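Local coordinates for periplasmic binding protein component of an ABC type zinc uptake transporter (PDB 1PQ4) that binds zinc in the periplasm and probably hands it to the membrane part of an ABC-type zinc uptake transporter, at residues 2-13 with 22-32; 131-140 with 197-207. All blocks are in the same frame, centred on the assembly; numbering follows the deposited sequence.

Contact 1: 2-13 with 22-32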
loop_
_atom_site.group_PDB
_atom_site.type_symbol
_atom_site.label_atom_id
_atom_site.label_comp_id
_atom_site.label_asym_id
_atom_site.label_seq_id
_atom_site.Cartn_x
_atom_site.Cartn_y
_atom_site.Cartn_z
ATOM N N ALA A 2 4.290 18.144 -19.918
ATOM C CA ALA A 2 3.872 16.983 -19.126
ATOM C C ALA A 2 2.405 17.026 -18.660
ATOM O O ALA A 2 1.846 18.089 -18.419
ATOM C CB ALA A 2 4.775 16.815 -17.909
ATOM N N MET A 3 1.804 15.850 -18.493
ATOM C CA MET A 3 0.444 15.769 -18.012
ATOM C C MET A 3 0.462 15.854 -16.467
ATOM O O MET A 3 1.228 15.158 -15.816
ATOM C CB MET A 3 -0.117 14.425 -18.428
ATOM C CG MET A 3 -1.547 14.103 -18.185
ATOM S SD MET A 3 -2.051 12.982 -19.593
ATOM C CE MET A 3 -1.857 14.128 -20.897
ATOM N N ASP A 4 -0.378 16.708 -15.896
ATOM C CA ASP A 4 -0.507 16.815 -14.437
ATOM C C ASP A 4 -1.456 15.735 -13.971
ATOM O O ASP A 4 -2.615 15.697 -14.385
ATOM C CB ASP A 4 -1.088 18.160 -14.040
ATOM C CG ASP A 4 -0.051 19.252 -14.090
ATOM O OD1 ASP A 4 0.966 19.087 -13.402
ATOM O OD2 ASP A 4 -0.235 20.241 -14.813
ATOM N N ILE A 5 -0.962 14.894 -13.070
ATOM C CA ILE A 5 -1.724 13.763 -12.552
ATOM C C ILE A 5 -1.591 13.761 -11.057
ATOM O O ILE A 5 -0.505 13.990 -10.518
ATOM C CB ILE A 5 -1.136 12.413 -13.104
ATOM C CG1 ILE A 5 -1.230 12.429 -14.634
ATOM C CG2 ILE A 5 -1.892 11.170 -12.534
ATOM C CD1 ILE A 5 -0.553 11.262 -15.348
ATOM N N THR A 6 -2.697 13.508 -10.387
ATOM C CA THR A 6 -2.695 13.438 -8.951
ATOM C C THR A 6 -2.995 12.016 -8.571
ATOM O O THR A 6 -3.844 11.302 -9.198
ATOM C CB THR A 6 -3.760 14.409 -8.349
ATOM O OG1 THR A 6 -3.388 15.763 -8.646
ATOM C CG2 THR A 6 -3.803 14.269 -6.844
ATOM N N VAL A 7 -2.292 11.545 -7.550
ATOM C CA VAL A 7 -2.573 10.203 -7.073
ATOM C C VAL A 7 -2.907 10.295 -5.582
ATOM O O VAL A 7 -2.621 11.307 -4.941
ATOM C CB VAL A 7 -1.372 9.252 -7.264
ATOM C CG1 VAL A 7 -0.977 9.219 -8.762
ATOM C CG2 VAL A 7 -0.200 9.733 -6.388
ATOM N N SER A 8 -3.496 9.241 -5.045
ATOM C CA SER A 8 -3.876 9.243 -3.637
ATOM C C SER A 8 -2.728 9.101 -2.649
ATOM O O SER A 8 -2.620 9.886 -1.724
ATOM C CB SER A 8 -4.886 8.128 -3.364
ATOM O OG SER A 8 -6.137 8.423 -3.970
ATOM N N ILE A 9 -1.825 8.148 -2.884
ATOM C CA ILE A 9 -0.773 7.908 -1.874
ATOM C C ILE A 9 0.600 7.843 -2.484
ATOM O O ILE A 9 0.743 7.582 -3.682
ATOM C CB ILE A 9 -1.094 6.621 -1.070
ATOM C CG1 ILE A 9 -1.370 5.455 -2.040
ATOM C CG2 ILE A 9 -2.321 6.838 -0.208
ATOM C CD1 ILE A 9 -1.286 4.066 -1.410
ATOM N N PRO A 10 1.650 8.088 -1.663
ATOM C CA PRO A 10 3.030 8.081 -2.154
ATOM C C PRO A 10 3.465 6.904 -3.029
ATOM O O PRO A 10 4.100 7.129 -4.057
ATOM C CB PRO A 10 3.905 8.219 -0.841
ATOM C CG PRO A 10 2.905 9.008 0.104
ATOM C CD PRO A 10 1.571 8.348 -0.213
ATOM N N PRO A 11 3.132 5.657 -2.645
ATOM C CA PRO A 11 3.567 4.532 -3.501
ATOM C C PRO A 11 3.086 4.692 -4.958
ATOM O O PRO A 11 3.742 4.250 -5.896
ATOM C CB PRO A 11 2.906 3.327 -2.847
ATOM C CG PRO A 11 2.734 3.729 -1.436
ATOM C CD PRO A 11 2.424 5.167 -1.448
ATOM N N GLN A 12 1.920 5.308 -5.138
ATOM C CA GLN A 12 1.407 5.477 -6.497
ATOM C C GLN A 12 2.263 6.426 -7.290
ATOM O O GLN A 12 2.271 6.384 -8.512
ATOM C CB GLN A 12 -0.028 5.993 -6.462
ATOM C CG GLN A 12 -0.999 4.948 -6.035
ATOM C CD GLN A 12 -2.392 5.540 -5.984
ATOM O OE1 GLN A 12 -2.632 6.469 -5.199
ATOM N NE2 GLN A 12 -3.308 5.023 -6.831
ATOM N N GLN A 13 3.022 7.284 -6.615
ATOM C CA GLN A 13 3.844 8.200 -7.377
ATOM C C GLN A 13 4.970 7.374 -7.995
ATOM O O GLN A 13 5.471 7.694 -9.067
ATOM C CB GLN A 13 4.424 9.269 -6.426
ATOM C CG GLN A 13 5.361 10.235 -7.085
ATOM C CD GLN A 13 6.808 9.844 -6.941
ATOM O OE1 GLN A 13 7.662 10.291 -7.709
ATOM N NE2 GLN A 13 7.101 9.024 -5.970
ATOM N N ASP A 22 9.091 11.357 -17.660
ATOM C CA ASP A 22 8.974 12.795 -17.890
ATOM C C ASP A 22 7.683 13.244 -18.544
ATOM O O ASP A 22 7.433 14.445 -18.656
ATOM C CB ASP A 22 10.132 13.297 -18.764
ATOM C CG ASP A 22 11.445 13.232 -18.066
ATOM O OD1 ASP A 22 11.448 13.207 -16.810
ATOM O OD2 ASP A 22 12.479 13.215 -18.780
ATOM N N LEU A 23 6.872 12.305 -19.020
ATOM C CA LEU A 23 5.599 12.678 -19.639
ATOM C C LEU A 23 4.512 13.055 -18.634
ATOM O O LEU A 23 3.452 13.509 -19.032
ATOM C CB LEU A 23 5.073 11.520 -20.486
ATOM C CG LEU A 23 6.118 11.153 -21.556
ATOM C CD1 LEU A 23 5.706 9.877 -22.267
ATOM C CD2 LEU A 23 6.207 12.324 -22.555
ATOM N N VAL A 24 4.751 12.804 -17.350
ATOM C CA VAL A 24 3.761 13.132 -16.327
ATOM C C VAL A 24 4.451 13.916 -15.186
ATOM O O VAL A 24 5.659 13.854 -15.004
ATOM C CB VAL A 24 3.081 11.843 -15.709
ATOM C CG1 VAL A 24 2.330 11.011 -16.839
ATOM C CG2 VAL A 24 4.109 10.945 -15.035
ATOM N N ARG A 25 3.658 14.666 -14.443
ATOM C CA ARG A 25 4.161 15.437 -13.314
ATOM C C ARG A 25 3.168 15.035 -12.235
ATOM O O ARG A 25 1.960 15.270 -12.353
ATOM C CB ARG A 25 4.067 16.917 -13.612
ATOM C CG ARG A 25 4.400 17.814 -12.442
ATOM C CD ARG A 25 4.294 19.244 -12.967
ATOM N NE ARG A 25 5.156 19.387 -14.128
ATOM C CZ ARG A 25 4.758 19.800 -15.329
ATOM N NH1 ARG A 25 3.487 20.124 -15.565
ATOM N NH2 ARG A 25 5.662 19.893 -16.287
ATOM N N VAL A 26 3.678 14.379 -11.214
ATOM C CA VAL A 26 2.829 13.799 -10.186
ATOM C C VAL A 26 2.667 14.584 -8.917
ATOM O O VAL A 26 3.666 15.043 -8.333
ATOM C CB VAL A 26 3.382 12.413 -9.781
ATOM C CG1 VAL A 26 2.475 11.783 -8.710
ATOM C CG2 VAL A 26 3.510 11.514 -11.004
ATOM N N SER A 27 1.419 14.693 -8.473
ATOM C CA SER A 27 1.101 15.349 -7.191
ATOM C C SER A 27 0.501 14.227 -6.329
ATOM O O SER A 27 -0.059 13.270 -6.869
ATOM C CB SER A 27 0.071 16.471 -7.358
ATOM O OG SER A 27 0.661 17.623 -7.958
ATOM N N VAL A 28 0.614 14.337 -5.006
ATOM C CA VAL A 28 0.096 13.287 -4.106
ATOM C C VAL A 28 -0.816 13.911 -3.046
ATOM O O VAL A 28 -0.482 14.922 -2.442
ATOM C CB VAL A 28 1.262 12.557 -3.404
ATOM C CG1 VAL A 28 0.732 11.469 -2.405
ATOM C CG2 VAL A 28 2.158 11.896 -4.499
ATOM N N LEU A 29 -1.965 13.275 -2.810
ATOM C CA LEU A 29 -2.949 13.800 -1.872
ATOM C C LEU A 29 -2.625 13.535 -0.401
ATOM O O LEU A 29 -2.668 14.459 0.427
ATOM C CB LEU A 29 -4.313 13.184 -2.176
ATOM C CG LEU A 29 -5.580 13.967 -1.791
ATOM C CD1 LEU A 29 -6.769 12.963 -1.674
ATOM C CD2 LEU A 29 -5.393 14.638 -0.475
ATOM N N VAL A 30 -2.348 12.276 -0.076
ATOM C CA VAL A 30 -2.064 11.876 1.303
ATOM C C VAL A 30 -0.587 11.899 1.716
ATOM O O VAL A 30 0.243 11.185 1.130
ATOM C CB VAL A 30 -2.607 10.435 1.574
ATOM C CG1 VAL A 30 -2.363 10.012 3.077
ATOM C CG2 VAL A 30 -4.107 10.354 1.183
ATOM N N PRO A 31 -0.242 12.680 2.756
ATOM C CA PRO A 31 1.160 12.714 3.187
ATOM C C PRO A 31 1.602 11.319 3.613
ATOM O O PRO A 31 0.805 10.545 4.175
ATOM C CB PRO A 31 1.136 13.652 4.386
ATOM C CG PRO A 31 0.048 14.619 4.021
ATOM C CD PRO A 31 -1.044 13.652 3.532
ATOM N N GLY A 32 2.877 11.023 3.408
ATOM C CA GLY A 32 3.379 9.706 3.765
ATOM C C GLY A 32 3.318 9.354 5.241
ATOM O O GLY A 32 3.378 8.167 5.597
#
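M3 and L23 start a run of backbone hydrogen bonds that joins strands 3-7 and 24-28 in parallel register. M3 N donates to L23 O at 2.9 Å, and R25 N, I5 N, S27 N, V7 N and L29 N then follow, each strand donating in turn. Past the strands one more bond continues the pairing, V30 N to S8 O at 2.9 Å. The axes of strands 3-7 and 24-28 approach to 4.6 Å, with 30° between their directions, the evidence for a twisted parallel pair.

Charge sits on one face. D4 and R25 lie side by side, and their salt bridge is long: the hydrogen bond from R25 NH1 to D4 OD1 measures 3.5 Å and is weak. The carboxylate meets the edge of the guanidinium with the planes turned 56° apart, while A2 CB covers one guanidinium face, 3.6 Å from R25 NH2.

Apolar contacts fill the other face, with M3, I5, V7, V24, V26 and V28. I5 CD1 presses on V24 CG1 at 3.3 Å, tighter than usual for two carbons, and V7 CG2 meets V28 CG2 at 3.7 Å. With V26 CG1 anti to the backbone N (chi1 -179°), that methyl faces the helix that follows strand 3-7 and touches Q13 CG at 3.7 Å. I5 and V7 also rest on V56 of strand 54-57, which flanks strand 3-7 on its other side.

Strand 3-7, helix 10-20 and strand 24-28 thus form a beta-alpha-beta crossover, with 24-28 outermost in the four-stranded parallel sheet.

Contact 2: 131-140 with 197-207. With ZN (zinc ion), chain C.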
loop_
_atom_site.group_PDB
_atom_site.type_symbol
_atom_site.label_atom_id
_atom_site.label_comp_id
_atom_site.label_asym_id
_atom_site.label_seq_id
_atom_site.Cartn_x
_atom_site.Cartn_y
_atom_site.Cartn_z
ATOM N N ASP A 131 -10.665 -5.283 1.051
ATOM C CA ASP A 131 -9.405 -4.827 1.663
ATOM C C ASP A 131 -8.778 -4.029 0.540
ATOM O O ASP A 131 -8.503 -4.556 -0.529
ATOM C CB ASP A 131 -8.522 -6.023 1.984
ATOM C CG ASP A 131 -7.246 -5.619 2.711
ATOM O OD1 ASP A 131 -6.697 -4.524 2.436
ATOM O OD2 ASP A 131 -6.806 -6.416 3.545
ATOM N N PRO A 132 -8.503 -2.753 0.779
ATOM C CA PRO A 132 -7.923 -1.943 -0.287
ATOM C C PRO A 132 -6.388 -1.925 -0.441
ATOM O O PRO A 132 -5.884 -1.273 -1.333
ATOM C CB PRO A 132 -8.440 -0.541 0.062
ATOM C CG PRO A 132 -8.274 -0.533 1.557
ATOM C CD PRO A 132 -8.728 -1.947 1.996
ATOM N N HIS A 133 -5.681 -2.689 0.380
ATOM C CA HIS A 133 -4.225 -2.582 0.380
ATOM C C HIS A 133 -3.536 -3.320 -0.747
ATOM O O HIS A 133 -2.544 -4.053 -0.550
ATOM C CB HIS A 133 -3.731 -3.032 1.756
ATOM C CG HIS A 133 -4.296 -2.235 2.899
ATOM N ND1 HIS A 133 -5.436 -2.618 3.590
ATOM C CD2 HIS A 133 -3.869 -1.090 3.485
ATOM C CE1 HIS A 133 -5.674 -1.752 4.554
ATOM N NE2 HIS A 133 -4.741 -0.819 4.517
ATOM N N ILE A 134 -4.072 -3.139 -1.949
ATOM C CA ILE A 134 -3.542 -3.885 -3.089
ATOM C C ILE A 134 -2.191 -3.362 -3.612
ATOM O O ILE A 134 -1.553 -4.019 -4.440
ATOM C CB ILE A 134 -4.568 -3.875 -4.265
ATOM C CG1 ILE A 134 -4.863 -2.400 -4.675
ATOM C CG2 ILE A 134 -5.857 -4.620 -3.795
ATOM C CD1 ILE A 134 -3.748 -1.440 -5.019
ATOM N N TRP A 135 -1.740 -2.219 -3.101
ATOM C CA TRP A 135 -0.496 -1.662 -3.641
ATOM C C TRP A 135 0.755 -2.291 -3.059
ATOM O O TRP A 135 1.877 -1.913 -3.441
ATOM C CB TRP A 135 -0.457 -0.124 -3.450
ATOM C CG TRP A 135 -0.335 0.284 -1.973
ATOM C CD1 TRP A 135 0.813 0.447 -1.239
ATOM C CD2 TRP A 135 -1.421 0.595 -1.105
ATOM N NE1 TRP A 135 0.497 0.860 0.048
ATOM C CE2 TRP A 135 -0.868 0.960 0.154
ATOM C CE3 TRP A 135 -2.822 0.613 -1.276
ATOM C CZ2 TRP A 135 -1.668 1.344 1.241
ATOM C CZ3 TRP A 135 -3.620 0.993 -0.200
ATOM C CH2 TRP A 135 -3.039 1.360 1.043
ATOM N N LEU A 136 0.560 -3.234 -2.133
ATOM C CA LEU A 136 1.719 -3.871 -1.511
ATOM C C LEU A 136 1.948 -5.279 -2.031
ATOM O O LEU A 136 2.715 -6.043 -1.459
ATOM C CB LEU A 136 1.564 -3.850 0.027
ATOM C CG LEU A 136 1.628 -2.388 0.534
ATOM C CD1 LEU A 136 1.080 -2.339 1.962
ATOM C CD2 LEU A 136 3.041 -1.818 0.462
ATOM N N SER A 137 1.240 -5.639 -3.107
ATOM C CA SER A 137 1.413 -6.953 -3.750
ATOM C C SER A 137 2.043 -6.728 -5.125
ATOM O O SER A 137 1.388 -6.152 -6.019
ATOM C CB SER A 137 0.049 -7.625 -3.953
ATOM O OG SER A 137 0.190 -8.752 -4.808
ATOM N N PRO A 138 3.309 -7.158 -5.344
ATOM C CA PRO A 138 3.898 -6.937 -6.694
ATOM C C PRO A 138 3.003 -7.557 -7.804
ATOM O O PRO A 138 2.896 -7.018 -8.898
ATOM C CB PRO A 138 5.242 -7.698 -6.652
ATOM C CG PRO A 138 5.652 -7.562 -5.169
ATOM C CD PRO A 138 4.278 -7.782 -4.424
ATOM N N THR A 139 2.390 -8.679 -7.486
ATOM C CA THR A 139 1.529 -9.384 -8.455
ATOM C C THR A 139 0.345 -8.501 -8.851
ATOM O O THR A 139 0.063 -8.320 -10.028
ATOM C CB THR A 139 1.090 -10.727 -7.819
ATOM O OG1 THR A 139 2.253 -11.557 -7.769
ATOM C CG2 THR A 139 0.020 -11.471 -8.644
ATOM N N LEU A 140 -0.318 -7.922 -7.862
ATOM C CA LEU A 140 -1.457 -7.064 -8.145
ATOM C C LEU A 140 -0.997 -5.731 -8.714
ATOM O O LEU A 140 -1.721 -5.086 -9.469
ATOM C CB LEU A 140 -2.280 -6.880 -6.862
ATOM C CG LEU A 140 -3.081 -8.078 -6.389
ATOM C CD1 LEU A 140 -2.167 -9.231 -6.117
ATOM C CD2 LEU A 140 -3.821 -7.690 -5.068
ATOM N N HIS A 197 -1.324 -2.199 12.266
ATOM C CA HIS A 197 -2.402 -1.967 11.274
ATOM C C HIS A 197 -2.255 -3.005 10.155
ATOM O O HIS A 197 -1.179 -3.143 9.563
ATOM C CB HIS A 197 -2.254 -0.552 10.751
ATOM C CG HIS A 197 -3.182 -0.233 9.633
ATOM N ND1 HIS A 197 -4.530 -0.013 9.825
ATOM C CD2 HIS A 197 -2.957 -0.091 8.301
ATOM C CE1 HIS A 197 -5.100 0.260 8.666
ATOM N NE2 HIS A 197 -4.171 0.213 7.725
ATOM N N PRO A 198 -3.344 -3.739 9.850
ATOM C CA PRO A 198 -3.306 -4.779 8.827
ATOM C C PRO A 198 -3.287 -4.267 7.413
ATOM O O PRO A 198 -4.285 -4.277 6.708
ATOM C CB PRO A 198 -4.543 -5.635 9.154
ATOM C CG PRO A 198 -5.544 -4.600 9.597
ATOM C CD PRO A 198 -4.700 -3.597 10.421
ATOM N N SER A 199 -2.157 -3.786 6.972
ATOM C CA SER A 199 -2.144 -3.364 5.589
ATOM C C SER A 199 -1.443 -4.398 4.724
ATOM O O SER A 199 -1.227 -4.166 3.530
ATOM C CB SER A 199 -1.417 -2.031 5.488
ATOM O OG SER A 199 -0.247 -2.088 6.223
ATOM N N TRP A 200 -1.092 -5.547 5.302
ATOM C CA TRP A 200 -0.281 -6.504 4.545
ATOM C C TRP A 200 -0.972 -7.808 4.135
ATOM O O TRP A 200 -0.284 -8.802 3.866
ATOM C CB TRP A 200 1.005 -6.851 5.356
ATOM C CG TRP A 200 1.756 -5.630 5.844
ATOM C CD1 TRP A 200 1.588 -4.968 7.040
ATOM C CD2 TRP A 200 2.696 -4.868 5.091
ATOM N NE1 TRP A 200 2.368 -3.829 7.065
ATOM C CE2 TRP A 200 3.055 -3.743 5.876
ATOM C CE3 TRP A 200 3.273 -5.023 3.820
ATOM C CZ2 TRP A 200 3.956 -2.780 5.428
ATOM C CZ3 TRP A 200 4.178 -4.063 3.374
ATOM C CH2 TRP A 200 4.508 -2.948 4.180
ATOM N N ALA A 201 -2.308 -7.825 4.065
ATOM C CA ALA A 201 -2.981 -9.093 3.726
ATOM C C ALA A 201 -2.629 -9.602 2.309
ATOM O O ALA A 201 -2.475 -10.786 2.093
ATOM C CB ALA A 201 -4.523 -8.917 3.863
ATOM N N TYR A 202 -2.516 -8.711 1.325
ATOM C CA TYR A 202 -2.207 -9.184 -0.026
ATOM C C TYR A 202 -0.766 -9.652 -0.104
ATOM O O TYR A 202 -0.445 -10.681 -0.686
ATOM C CB TYR A 202 -2.470 -8.058 -1.034
ATOM C CG TYR A 202 -3.971 -7.770 -1.109
ATOM C CD1 TYR A 202 -4.815 -8.570 -1.937
ATOM C CD2 TYR A 202 -4.534 -6.727 -0.392
ATOM C CE1 TYR A 202 -6.166 -8.322 -2.043
ATOM C CE2 TYR A 202 -5.927 -6.436 -0.503
ATOM C CZ TYR A 202 -6.729 -7.251 -1.342
ATOM O OH TYR A 202 -8.070 -6.926 -1.540
ATOM N N PHE A 203 0.109 -8.865 0.513
ATOM C CA PHE A 203 1.542 -9.197 0.542
ATOM C C PHE A 203 1.660 -10.555 1.205
ATOM O O PHE A 203 2.350 -11.462 0.732
ATOM C CB PHE A 203 2.276 -8.082 1.362
ATOM C CG PHE A 203 3.720 -8.375 1.618
ATOM C CD1 PHE A 203 4.678 -8.041 0.682
ATOM C CD2 PHE A 203 4.112 -8.977 2.812
ATOM C CE1 PHE A 203 6.052 -8.309 0.930
ATOM C CE2 PHE A 203 5.464 -9.241 3.069
ATOM C CZ PHE A 203 6.424 -8.908 2.121
ATOM N N ALA A 204 0.931 -10.734 2.290
ATOM C CA ALA A 204 1.016 -11.993 3.024
ATOM C C ALA A 204 0.491 -13.197 2.187
ATOM O O ALA A 204 1.068 -14.312 2.211
ATOM C CB ALA A 204 0.209 -11.873 4.318
ATOM N N ARG A 205 -0.590 -12.961 1.448
ATOM C CA ARG A 205 -1.149 -14.051 0.633
ATOM C C ARG A 205 -0.113 -14.421 -0.420
ATOM O O ARG A 205 0.141 -15.596 -0.642
ATOM C CB ARG A 205 -2.442 -13.620 -0.068
ATOM C CG ARG A 205 -3.358 -14.772 -0.371
ATOM C CD ARG A 205 -4.659 -14.269 -0.951
ATOM N NE ARG A 205 -5.722 -15.278 -0.962
ATOM C CZ ARG A 205 -5.806 -16.278 -1.836
ATOM N NH1 ARG A 205 -4.880 -16.417 -2.780
ATOM N NH2 ARG A 205 -6.831 -17.123 -1.779
ATOM N N ASP A 206 0.510 -13.419 -1.029
ATOM C CA ASP A 206 1.500 -13.670 -2.072
ATOM C C ASP A 206 2.646 -14.571 -1.648
ATOM O O ASP A 206 3.106 -15.418 -2.432
ATOM C CB ASP A 206 2.144 -12.373 -2.529
ATOM C CG ASP A 206 1.316 -11.653 -3.528
ATOM O OD1 ASP A 206 0.227 -12.191 -3.806
ATOM O OD2 ASP A 206 1.736 -10.566 -4.009
ATOM N N TYR A 207 3.121 -14.348 -0.425
ATOM C CA TYR A 207 4.262 -15.067 0.099
ATOM C C TYR A 207 3.957 -16.043 1.202
ATOM O O TYR A 207 4.843 -16.414 1.959
ATOM C CB TYR A 207 5.323 -14.045 0.531
ATOM C CG TYR A 207 5.670 -13.138 -0.618
ATOM C CD1 TYR A 207 6.220 -13.662 -1.772
ATOM C CD2 TYR A 207 5.348 -11.775 -0.607
ATOM C CE1 TYR A 207 6.444 -12.866 -2.903
ATOM C CE2 TYR A 207 5.562 -10.975 -1.734
ATOM C CZ TYR A 207 6.110 -11.537 -2.880
ATOM O OH TYR A 207 6.274 -10.786 -4.026
HETATM ZN ZN ZN C . -4.308 0.828 5.766
HETATM O O HOH W 1 -4.325 -5.821 4.440
HETATM O O HOH W 2 -1.422 -5.849 1.396
HETATM O O HOH W 3 -2.375 1.778 5.017
#
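H133 and H197 meet through the zinc ion in the metal site of this solute-binding protein 9 family member, each NE2 lying 2.1 Å from the metal. H37 and water 3 complete the observed ligands. The H133 ring is fixed from several directions: S199 CA sits over the centre of one face in a CH-pi contact, and ND1 donates to the syn side of D131 OD1 at 2.6 Å, the acceptor lying near the ring plane but the donor tilted 23° from the carboxylate plane. That oxygen also accepts from H133 N, closing an Asx turn.

Y202 reaches from helix 201-206 into the other segment. Its CB, 3.9 Å from S137 CB, starts a side chain whose CG stands beside the backbone N (chi1 -68°), turning the ring toward segment 131-140. Y202 CD1 meets L140 CD2, while Y202 CD2 lies 3.3 Å from H133 O, and CE2 passes the carboxylate of D131, whose plane is turned 68° from the ring. I134 CG2 lies over one ring face, nearest CZ. At the tip Y202 OH donates to D131 O at 2.6 Å, in the carbonyl plane on a lone pair, and L89 N also bonds to this hydroxyl. A phenylalanine here would probably leave D131 O and L89 N without this partner and hold the backbone leading to H133 less firmly.

Two waters bridge the segments beside it. Water 1 donates to D131 OD2 and P198 O and accepts from A201 N; water 2 gives its hydrogens to H133 O and S199 O, and takes one from Y202 N at 3.1 Å.

Overall arrangement
From the N terminus, the chain runs along strand 3-7, through helix 10-20 and back into strand 24-28, so contact 1 closes a short loop of eight intervening residues. Contact 2 opens only much later and closes a loop of 56 intervening residues, mostly helical, that includes most of helix 138-155, helix 160-185 and strand 192-195. The two loops follow in series, neither nested nor crossed. The contact centres are about 21 Å apart, yet the contacts touch where I9 CD1 packs on W135 CD2 at 3.5 Å. Contact 1 builds the edge of the N-terminal sheet; contact 2 ties the H133 loop and the start of helix 138-155 to the H197 loop and helix 201-206, zinc at its loop end.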